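Local coordinates for estrogen receptor (PDB 4N1Y), which probably regulates transcription as a nuclear receptor of the Pacific oyster whose activity appears constitutive rather than switched by hormone, at residues N133-D138 with P189-L194. Residues are numbered along the deposited sequence; the frame is centred on the assembly and turned at random.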
ATOM      1  N   ASN B 133     -17.617   7.294   0.897  1.00 53.20           N
ATOM      2  CA  ASN B 133     -17.903   6.542  -0.320  1.00 47.23           C
ATOM      3  C   ASN B 133     -19.096   5.606  -0.202  1.00 47.46           C
ATOM      4  O   ASN B 133     -19.335   4.783  -1.085  1.00 43.68           O
ATOM      5  CB  ASN B 133     -16.686   5.750  -0.742  1.00 50.82           C
ATOM      6  CG  ASN B 133     -15.639   6.621  -1.348  1.00 65.28           C
ATOM      7  OD1 ASN B 133     -15.807   7.116  -2.463  1.00 71.83           O
ATOM      8  ND2 ASN B 133     -14.547   6.834  -0.620  1.00 65.60           N
ATOM      9  N   HIS B 134     -19.817   5.721   0.909  1.00 46.07           N
ATOM     10  CA  HIS B 134     -21.038   4.959   1.148  1.00 47.09           C
ATOM     11  C   HIS B 134     -20.827   3.479   0.892  1.00 54.54           C
ATOM     12  O   HIS B 134     -21.612   2.832   0.199  1.00 59.02           O
ATOM     13  CB  HIS B 134     -22.159   5.508   0.287  1.00 42.49           C
ATOM     14  CG  HIS B 134     -22.496   6.930   0.605  1.00 56.02           C
ATOM     15  ND1 HIS B 134     -23.212   7.293   1.724  1.00 61.83           N
ATOM     16  CD2 HIS B 134     -22.183   8.083  -0.033  1.00 61.44           C
ATOM     17  CE1 HIS B 134     -23.345   8.607   1.751  1.00 65.66           C
ATOM     18  NE2 HIS B 134     -22.730   9.110   0.696  1.00 65.92           N
ATOM     19  N   LEU B 135     -19.728   2.968   1.437  1.00 52.06           N
ATOM     20  CA  LEU B 135     -19.336   1.586   1.253  1.00 49.18           C
ATOM     21  C   LEU B 135     -20.349   0.626   1.871  1.00 49.40           C
ATOM     22  O   LEU B 135     -20.718   0.771   3.034  1.00 49.01           O
ATOM     23  CB  LEU B 135     -17.962   1.349   1.860  1.00 52.73           C
ATOM     24  CG  LEU B 135     -17.303   0.064   1.383  1.00 59.30           C
ATOM     25  CD1 LEU B 135     -16.583   0.318   0.081  1.00 63.40           C
ATOM     26  CD2 LEU B 135     -16.378  -0.499   2.454  1.00 63.15           C
ATOM     27  N   HIS B 136     -20.791  -0.350   1.077  1.00 48.66           N
ATOM     28  CA  HIS B 136     -21.710  -1.394   1.519  1.00 41.91           C
ATOM     29  C   HIS B 136     -20.941  -2.574   2.154  1.00 44.02           C
ATOM     30  O   HIS B 136     -19.748  -2.752   1.873  1.00 35.81           O
ATOM     31  CB  HIS B 136     -22.526  -1.864   0.325  1.00 50.60           C
ATOM     32  CG  HIS B 136     -23.696  -2.723   0.685  1.00 63.57           C
ATOM     33  ND1 HIS B 136     -23.605  -4.093   0.825  1.00 63.68           N
ATOM     34  CD2 HIS B 136     -24.993  -2.404   0.914  1.00 55.33           C
ATOM     35  CE1 HIS B 136     -24.794  -4.578   1.136  1.00 63.97           C
ATOM     36  NE2 HIS B 136     -25.653  -3.574   1.198  1.00 62.11           N
ATOM     37  N   LYS B 137     -21.596  -3.346   3.029  1.00 41.67           N
ATOM     38  CA  LYS B 137     -20.960  -4.521   3.643  1.00 38.79           C
ATOM     39  C   LYS B 137     -20.396  -5.468   2.583  1.00 49.70           C
ATOM     40  O   LYS B 137     -19.229  -5.901   2.676  1.00 45.10           O
ATOM     41  CB  LYS B 137     -21.934  -5.287   4.533  1.00 41.77           C
ATOM     42  CG  LYS B 137     -21.266  -6.404   5.323  1.00 52.31           C
ATOM     43  CD  LYS B 137     -22.298  -7.328   5.946  1.00 73.07           C
ATOM     44  CE  LYS B 137     -21.660  -8.503   6.683  1.00 78.17           C
ATOM     45  NZ  LYS B 137     -22.668  -9.222   7.527  1.00 80.93           N
ATOM     46  N   ASP B 138     -21.219  -5.770   1.574  1.00 43.28           N
ATOM     47  CA  ASP B 138     -20.800  -6.636   0.474  1.00 42.43           C
ATOM     48  C   ASP B 138     -19.517  -6.164  -0.168  1.00 43.57           C
ATOM     49  O   ASP B 138     -18.695  -6.971  -0.584  1.00 46.74           O
ATOM     50  CB  ASP B 138     -21.885  -6.736  -0.585  1.00 49.45           C
ATOM     51  CG  ASP B 138     -23.067  -7.520  -0.112  1.00 60.14           C
ATOM     52  OD1 ASP B 138     -22.972  -8.153   0.961  1.00 60.61           O
ATOM     53  OD2 ASP B 138     -24.085  -7.519  -0.825  1.00 72.44           O
ATOM     54  N   PRO B 189     -12.237   2.596  -8.324  1.00 46.71           N
ATOM     55  CA  PRO B 189     -10.854   3.060  -8.180  1.00 38.54           C
ATOM     56  C   PRO B 189     -10.609   3.814  -6.866  1.00 43.34           C
ATOM     57  O   PRO B 189      -9.602   3.525  -6.214  1.00 44.23           O
ATOM     58  CB  PRO B 189     -10.665   3.971  -9.390  1.00 34.72           C
ATOM     59  CG  PRO B 189     -11.647   3.441 -10.397  1.00 37.56           C
ATOM     60  CD  PRO B 189     -12.828   3.025  -9.607  1.00 39.52           C
ATOM     61  N   ALA B 190     -11.481   4.743  -6.475  1.00 40.87           N
ATOM     62  CA  ALA B 190     -11.241   5.487  -5.242  1.00 29.04           C
ATOM     63  C   ALA B 190     -11.101   4.530  -4.073  1.00 32.38           C
ATOM     64  O   ALA B 190     -10.184   4.663  -3.257  1.00 37.78           O
ATOM     65  CB  ALA B 190     -12.355   6.466  -4.970  1.00 28.25           C
ATOM     66  N   VAL B 191     -12.000   3.550  -4.003  1.00 32.48           N
ATOM     67  CA  VAL B 191     -12.030   2.640  -2.860  1.00 37.38           C
ATOM     68  C   VAL B 191     -10.797   1.756  -2.841  1.00 39.93           C
ATOM     69  O   VAL B 191     -10.163   1.577  -1.802  1.00 49.81           O
ATOM     70  CB  VAL B 191     -13.287   1.774  -2.856  1.00 39.90           C
ATOM     71  CG1 VAL B 191     -13.164   0.696  -1.807  1.00 36.49           C
ATOM     72  CG2 VAL B 191     -14.505   2.636  -2.579  1.00 39.30           C
ATOM     73  N   LEU B 192     -10.422   1.239  -3.998  1.00 26.87           N
ATOM     74  CA  LEU B 192      -9.190   0.475  -4.076  1.00 32.45           C
ATOM     75  C   LEU B 192      -7.993   1.304  -3.598  1.00 33.35           C
ATOM     76  O   LEU B 192      -7.103   0.786  -2.933  1.00 39.21           O
ATOM     77  CB  LEU B 192      -8.982  -0.002  -5.508  1.00 38.83           C
ATOM     78  CG  LEU B 192     -10.030  -1.070  -5.827  1.00 45.13           C
ATOM     79  CD1 LEU B 192      -9.772  -1.690  -7.151  1.00 34.31           C
ATOM     80  CD2 LEU B 192     -10.055  -2.127  -4.714  1.00 49.87           C
ATOM     81  N   LEU B 193      -8.010   2.608  -3.863  1.00 32.59           N
ATOM     82  CA  LEU B 193      -6.915   3.469  -3.432  1.00 41.61           C
ATOM     83  C   LEU B 193      -6.787   3.492  -1.913  1.00 40.57           C
ATOM     84  O   LEU B 193      -5.703   3.716  -1.391  1.00 39.29           O
ATOM     85  CB  LEU B 193      -7.109   4.900  -3.929  1.00 47.81           C
ATOM     86  CG  LEU B 193      -6.887   5.223  -5.404  1.00 48.07           C
ATOM     87  CD1 LEU B 193      -7.124   6.708  -5.646  1.00 51.22           C
ATOM     88  CD2 LEU B 193      -5.503   4.813  -5.857  1.00 38.42           C
ATOM     89  N   LEU B 194      -7.884   3.228  -1.210  1.00 34.15           N
ATOM     90  CA  LEU B 194      -7.814   3.143   0.236  1.00 35.37           C
ATOM     91  C   LEU B 194      -6.906   2.019   0.678  1.00 40.06           C
ATOM     92  O   LEU B 194      -6.212   2.130   1.697  1.00 43.73           O
ATOM     93  CB  LEU B 194      -9.187   2.923   0.848  1.00 34.24           C
ATOM     94  CG  LEU B 194     -10.141   4.082   0.635  1.00 37.02           C
ATOM     95  CD1 LEU B 194     -11.482   3.767   1.286  1.00 43.72           C
ATOM     96  CD2 LEU B 194      -9.536   5.360   1.164  1.00 38.39           C
TER
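L135 and N133 pack against V191 and A190 in a small, mainly apolar contact between the turn joining helices 117-132 and 137-149 and the first part of helix 187-215. The two segments bury 164 Å² in all, and their nearest CA atoms, those of N133 and V191, stand 7.5 Å apart. The closest side-chain approach is methyl to methyl: L135 CD1 lies 3.9 Å from V191 CG1 and 4.1 Å from V191 CG2, so one leucine methyl meets both branches of the valine. V191 holds CG1 anti to its backbone N (chi1 170°) and CG2 anti to its carbonyl carbon, which presents the pair to the turn. L143 of helix 137-149 touches both L135 and V191, extending this apolar cluster. Beside it, N133 CB lies 4.2 Å from V191 CG2 and its OD1 4.3 Å from A190 CB, both van der Waals distances; its ND2 is bonded back to Q129 O. Helix 187-215 also meets the second subunit here: P189 packs on L192 of that chain and A190 on its L170. H134, at positive phi (50°), is the C-prime residue of a Schellman motif, in which L135 N bonds to M130 O. H136 N-caps helix 137-149, its ND1 accepting from D138 N at 3.0 Å, the donor tilted 20° from the ring plane. The arrangement is thus a Schellman-terminated helix followed by an N-capped one, an interhelical turn within the predominantly helical fold of a nuclear-receptor ligand-binding domain.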